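PDB 4XUP: endo-1,4-beta-xylanase C, which hydrolyses internal beta-1,4-xylosidic linkages of xylan, the chain here being its N-terminal tandem of two CBM22 carbohydrate-binding modules. Local coordinates for residues K68-E73 with K157-N162; T233-F238 with Q328-E333. All coordinates share one frame; numbering follows the deposited sequence.

Contact 1 of 2, residues K68-E73 with K157-N162; sequences KNEVVE and KAAPEN
V71 and K157 pair by two backbone hydrogen bonds where the start of strand 71-80 meets the end of strand 146-157 in an antiparallel sheet of the first CBM22 beta-sandwich. V71 N gives its hydrogen to K157 O at 2.9 Å. The return bond, from K157 N to V71 O, measures 3.1 Å; it is nearly straight, 171° at the hydrogen, and uses a lone pair of the carbonyl. The two side chains leave the same face of the sheet, and V71 CB lies 4.1 Å from K157 CB. The side chain of K157 touches V71 through CB. Its CG is anti to the backbone N (chi1 -171°), and the extended chain carries the ammonium away from V71. V71 also touches V156 and, on strand 119-125, Q124. Past K157 the chain leaves the strand, and A159 takes over the contact. E70 sends CG beside its own backbone N (chi1 -64°), and this aliphatic carbon comes 4.2 Å from A159 CB. The carboxylate turns elsewhere: E70 OE1 is hydrogen-bonded to H67 N, just before the segment. N69 CB comes equally near A159 CB. The methyl of A159 ends close to the 68-73 backbone, with CB 3.5 Å from K68 O.

Contact 2 of 2, residues T233-F238 with Q328-E333; sequences TVHISF and QITATE
The 2.7 Å bond from H235 N to T330 O is the shortest polar link here. It is almost straight, 177° at the hydrogen, and arrives nearly along the C=O axis. T330 N answers with a 3.0 Å bond to H235 O. H235 O has a second visitor: I329 CA lies 3.3 Å from it, in a CA-H...O contact. S237 and Q328 form the next hydrogen-bonded pair, joined by two backbone bonds. H235, S237, Q328 and T330 all point to one face of the sheet. There T330 OG1 sits between its backbone N and carbonyl carbon (chi1 76°), which brings it 3.7 Å from H235 CB. The imidazole of H235 is held at both nitrogens, ND1 by D287 and NE2 by E285, both on strand 282-289. This would fix the rotation of the ring. The two strands run antiparallel in one sheet of the second CBM22 beta-sandwich. V234, I236, I329 and A331 are on the other face. V234 and I329 cross obliquely, with I329 CG2 3.9 Å from V234 CB. I236 and I329 touch more loosely, CG1 to CG1 at 4.3 Å. On this face I236 also packs on M302 of strand 297-305, and I329 on V224 and L228. Beyond the last strand pair, T332 turns its side chain back toward strand 233-238. Its OG1 donates to T233 O at 2.9 Å, from 50° above the carbonyl plane, while T332 CG2 stays 3.7 Å from the same oxygen.

Overall arrangement
The contacts come in series along the chain: contact 1 closes before contact 2 opens. Each belongs to a different CBM22 module. Contact 1 joins strand 71-80 to the end of strand 146-157, and contact 2 joins strand 233-241 to strand 322-331. In both cases an internal strand meets the last strand of its module, so the two are equivalent places in the tandem. The segment 157-162 also begins the connection to the second module, which starts its strands at 172-176. The centres are 22 Å apart, and the nearest atoms about 6 Å, without touching. Each module has its own calcium ion and shares no sheet with the other, consistent with two separate carbohydrate-binding units ahead of the catalytic domain.

Contact 1 of 2, residues K68-E73 with K157-N162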
loop_
_atom_site.group_PDB
_atom_site.type_symbol
_atom_site.label_atom_id
_atom_site.label_comp_id
_atom_site.label_asym_id
_atom_site.label_seq_id
_atom_site.Cartn_x
_atom_site.Cartn_y
_atom_site.Cartn_z
ATOM N N LYS A 68 -9.577 7.615 -4.601
ATOM C CA LYS A 68 -9.988 6.477 -3.819
ATOM C C LYS A 68 -8.851 5.444 -3.730
ATOM O O LYS A 68 -8.271 5.032 -4.736
ATOM C CB LYS A 68 -11.255 5.869 -4.461
ATOM C CG LYS A 68 -11.799 4.626 -3.799
ATOM C CD LYS A 68 -12.715 3.839 -4.727
ATOM C CE LYS A 68 -14.127 3.720 -4.185
ATOM N NZ LYS A 68 -14.813 2.495 -4.669
ATOM N N ASN A 69 -8.541 5.041 -2.506
ATOM C CA ASN A 69 -7.551 3.956 -2.198
ATOM C C ASN A 69 -6.069 4.173 -2.546
ATOM O O ASN A 69 -5.221 3.321 -2.264
ATOM C CB ASN A 69 -8.001 2.626 -2.805
ATOM C CG ASN A 69 -9.261 2.111 -2.169
ATOM O OD1 ASN A 69 -9.391 2.088 -0.934
ATOM N ND2 ASN A 69 -10.187 1.690 -2.983
ATOM N N GLU A 70 -5.774 5.320 -3.124
ATOM C CA GLU A 70 -4.406 5.769 -3.250
ATOM C C GLU A 70 -3.875 6.071 -1.846
ATOM O O GLU A 70 -4.590 6.605 -0.999
ATOM C CB GLU A 70 -4.268 7.045 -4.097
ATOM C CG GLU A 70 -4.664 6.903 -5.547
ATOM C CD GLU A 70 -4.431 8.165 -6.361
ATOM O OE1 GLU A 70 -4.528 9.285 -5.804
ATOM O OE2 GLU A 70 -4.177 8.041 -7.585
ATOM N N VAL A 71 -2.600 5.756 -1.647
ATOM C CA VAL A 71 -1.865 6.241 -0.491
ATOM C C VAL A 71 -1.016 7.412 -0.917
ATOM O O VAL A 71 -0.108 7.266 -1.706
ATOM C CB VAL A 71 -0.999 5.198 0.218
ATOM C CG1 VAL A 71 -0.323 5.802 1.462
ATOM C CG2 VAL A 71 -1.823 4.015 0.677
ATOM N N VAL A 72 -1.260 8.538 -0.281
ATOM C CA VAL A 72 -0.428 9.729 -0.470
ATOM C C VAL A 72 0.306 10.183 0.796
ATOM O O VAL A 72 -0.036 9.837 1.916
ATOM C CB VAL A 72 -1.204 10.938 -1.037
ATOM C CG1 VAL A 72 -1.835 10.544 -2.346
ATOM C CG2 VAL A 72 -2.232 11.433 -0.052
ATOM N N GLU A 73 1.334 10.973 0.554
ATOM C CA GLU A 73 2.152 11.557 1.599
ATOM C C GLU A 73 2.031 13.065 1.534
ATOM O O GLU A 73 2.446 13.691 0.583
ATOM C CB GLU A 73 3.605 11.163 1.410
ATOM C CG GLU A 73 4.589 11.698 2.446
ATOM C CD GLU A 73 5.940 10.982 2.306
ATOM O OE1 GLU A 73 6.152 9.996 3.053
ATOM O OE2 GLU A 73 6.763 11.439 1.446
ATOM N N LYS A 157 1.664 5.073 -2.941
ATOM C CA LYS A 157 1.177 3.832 -3.498
ATOM C C LYS A 157 -0.089 4.074 -4.320
ATOM O O LYS A 157 -1.079 4.619 -3.850
ATOM C CB LYS A 157 0.954 2.786 -2.410
ATOM C CG LYS A 157 0.647 1.397 -2.940
ATOM C CD LYS A 157 0.104 0.507 -1.845
ATOM C CE LYS A 157 -0.644 -0.696 -2.409
ATOM N NZ LYS A 157 -1.527 -1.308 -1.377
ATOM N N ALA A 158 -0.022 3.636 -5.562
ATOM C CA ALA A 158 -1.154 3.721 -6.493
ATOM C C ALA A 158 -2.275 2.826 -6.003
ATOM O O ALA A 158 -2.052 1.889 -5.202
ATOM C CB ALA A 158 -0.753 3.319 -7.900
ATOM N N ALA A 159 -3.482 3.129 -6.460
ATOM C CA ALA A 159 -4.653 2.321 -6.075
ATOM C C ALA A 159 -4.586 0.974 -6.790
ATOM O O ALA A 159 -4.255 0.952 -7.975
ATOM C CB ALA A 159 -5.944 3.021 -6.420
ATOM N N PRO A 160 -4.873 -0.143 -6.079
ATOM C CA PRO A 160 -4.875 -1.430 -6.780
ATOM C C PRO A 160 -5.915 -1.398 -7.881
ATOM O O PRO A 160 -6.753 -0.513 -7.911
ATOM C CB PRO A 160 -5.241 -2.463 -5.689
ATOM C CG PRO A 160 -5.558 -1.700 -4.445
ATOM C CD PRO A 160 -5.102 -0.283 -4.627
ATOM N N GLU A 161 -5.890 -2.384 -8.765
ATOM C CA GLU A 161 -6.832 -2.408 -9.931
ATOM C C GLU A 161 -7.691 -3.678 -9.891
ATOM O O GLU A 161 -7.250 -4.764 -9.405
ATOM C CB GLU A 161 -6.104 -2.226 -11.243
ATOM C CG GLU A 161 -7.063 -2.110 -12.417
ATOM C CD GLU A 161 -6.311 -1.849 -13.750
ATOM O OE1 GLU A 161 -5.012 -1.675 -13.694
ATOM O OE2 GLU A 161 -7.025 -1.845 -14.847
ATOM N N ASN A 162 -8.941 -3.530 -10.325
ATOM C CA ASN A 162 -9.924 -4.630 -10.177
ATOM C C ASN A 162 -9.978 -5.208 -8.698
ATOM O O ASN A 162 -9.699 -6.424 -8.450
ATOM C CB ASN A 162 -9.661 -5.695 -11.237
ATOM C CG ASN A 162 -10.343 -5.321 -12.568
ATOM O OD1 ASN A 162 -11.616 -5.338 -12.677
ATOM N ND2 ASN A 162 -9.523 -4.925 -13.576
#

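Contact 2 of 2, residues T233-F238 with Q328-E333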
loop_
_atom_site.group_PDB
_atom_site.type_symbol
_atom_site.label_atom_id
_atom_site.label_comp_id
_atom_site.label_asym_id
_atom_site.label_seq_id
_atom_site.Cartn_x
_atom_site.Cartn_y
_atom_site.Cartn_z
ATOM N N THR A 233 -9.653 -19.828 9.777
ATOM C CA THR A 233 -9.808 -20.521 8.508
ATOM C C THR A 233 -9.877 -19.464 7.411
ATOM O O THR A 233 -10.707 -18.546 7.442
ATOM C CB THR A 233 -11.018 -21.473 8.484
ATOM O OG1 THR A 233 -10.728 -22.609 9.327
ATOM C CG2 THR A 233 -11.277 -22.005 7.074
ATOM N N VAL A 234 -8.966 -19.615 6.460
ATOM C CA VAL A 234 -8.823 -18.688 5.328
ATOM C C VAL A 234 -8.772 -19.388 3.965
ATOM O O VAL A 234 -8.481 -20.592 3.847
ATOM C CB VAL A 234 -7.592 -17.788 5.471
ATOM C CG1 VAL A 234 -7.705 -16.928 6.723
ATOM C CG2 VAL A 234 -6.307 -18.602 5.503
ATOM N N HIS A 235 -9.061 -18.600 2.947
ATOM C CA HIS A 235 -9.124 -19.084 1.559
ATOM C C HIS A 235 -7.907 -18.575 0.800
ATOM O O HIS A 235 -7.734 -17.377 0.628
ATOM C CB HIS A 235 -10.420 -18.638 0.861
ATOM C CG HIS A 235 -10.619 -19.239 -0.492
ATOM N ND1 HIS A 235 -10.907 -20.577 -0.681
ATOM C CD2 HIS A 235 -10.572 -18.684 -1.728
ATOM C CE1 HIS A 235 -11.014 -20.822 -1.975
ATOM N NE2 HIS A 235 -10.820 -19.689 -2.629
ATOM N N ILE A 236 -7.047 -19.504 0.401
ATOM C CA ILE A 236 -5.844 -19.172 -0.395
ATOM C C ILE A 236 -6.138 -19.423 -1.859
ATOM O O ILE A 236 -6.601 -20.487 -2.233
ATOM C CB ILE A 236 -4.592 -19.982 -0.032
ATOM C CG1 ILE A 236 -4.305 -19.865 1.449
ATOM C CG2 ILE A 236 -3.395 -19.462 -0.818
ATOM C CD1 ILE A 236 -2.966 -20.427 1.870
ATOM N N SER A 237 -5.842 -18.432 -2.670
ATOM C CA SER A 237 -6.031 -18.549 -4.107
ATOM C C SER A 237 -4.888 -17.901 -4.880
ATOM O O SER A 237 -4.337 -16.896 -4.470
ATOM C CB SER A 237 -7.375 -17.953 -4.541
ATOM O OG SER A 237 -7.261 -16.605 -4.947
ATOM N N PHE A 238 -4.522 -18.519 -5.989
ATOM C CA PHE A 238 -3.685 -17.845 -6.972
ATOM C C PHE A 238 -3.903 -18.412 -8.350
ATOM O O PHE A 238 -4.462 -19.502 -8.535
ATOM C CB PHE A 238 -2.201 -17.851 -6.587
ATOM C CG PHE A 238 -1.557 -19.197 -6.638
ATOM C CD1 PHE A 238 -1.722 -20.100 -5.608
ATOM C CD2 PHE A 238 -0.735 -19.540 -7.700
ATOM C CE1 PHE A 238 -1.105 -21.348 -5.630
ATOM C CE2 PHE A 238 -0.119 -20.786 -7.733
ATOM C CZ PHE A 238 -0.311 -21.695 -6.693
ATOM N N GLN A 328 -3.944 -14.242 -3.619
ATOM C CA GLN A 328 -4.945 -13.703 -2.712
ATOM C C GLN A 328 -5.313 -14.637 -1.566
ATOM O O GLN A 328 -5.565 -15.822 -1.750
ATOM C CB GLN A 328 -6.197 -13.317 -3.487
ATOM C CG GLN A 328 -7.205 -12.515 -2.681
ATOM C CD GLN A 328 -8.255 -11.864 -3.556
ATOM O OE1 GLN A 328 -8.000 -10.840 -4.208
ATOM N NE2 GLN A 328 -9.450 -12.458 -3.588
ATOM N N ILE A 329 -5.350 -14.049 -0.381
ATOM C CA ILE A 329 -5.830 -14.718 0.830
ATOM C C ILE A 329 -6.999 -13.914 1.401
ATOM O O ILE A 329 -6.891 -12.728 1.680
ATOM C CB ILE A 329 -4.757 -14.902 1.901
ATOM C CG1 ILE A 329 -3.556 -15.639 1.317
ATOM C CG2 ILE A 329 -5.318 -15.694 3.078
ATOM C CD1 ILE A 329 -2.346 -15.724 2.230
ATOM N N THR A 330 -8.101 -14.609 1.610
ATOM C CA THR A 330 -9.323 -13.991 2.121
ATOM C C THR A 330 -9.829 -14.767 3.332
ATOM O O THR A 330 -9.655 -15.989 3.466
ATOM C CB THR A 330 -10.418 -13.780 1.064
ATOM O OG1 THR A 330 -11.051 -15.027 0.787
ATOM C CG2 THR A 330 -9.848 -13.196 -0.232
ATOM N N ALA A 331 -10.432 -14.005 4.237
ATOM C CA ALA A 331 -11.049 -14.537 5.445
ATOM C C ALA A 331 -12.325 -15.204 5.011
ATOM O O ALA A 331 -12.926 -14.841 3.992
ATOM C CB ALA A 331 -11.332 -13.449 6.469
ATOM N N THR A 332 -12.727 -16.199 5.785
ATOM C CA THR A 332 -14.013 -16.881 5.505
ATOM C C THR A 332 -15.195 -16.250 6.259
ATOM O O THR A 332 -16.364 -16.533 5.963
ATOM C CB THR A 332 -13.972 -18.416 5.680
ATOM O OG1 THR A 332 -13.545 -18.822 7.002
ATOM C CG2 THR A 332 -13.051 -18.920 4.613
ATOM N N GLU A 333 -14.867 -15.408 7.236
ATOM C CA GLU A 333 -15.830 -14.782 8.122
ATOM C C GLU A 333 -15.627 -13.289 8.024
ATOM O O GLU A 333 -14.536 -12.836 7.665
ATOM C CB GLU A 333 -15.657 -15.333 9.538
ATOM C CG GLU A 333 -16.025 -16.824 9.592
ATOM C CD GLU A 333 -15.740 -17.496 10.916
ATOM O OE1 GLU A 333 -15.242 -16.827 11.838
ATOM O OE2 GLU A 333 -16.012 -18.711 11.028
#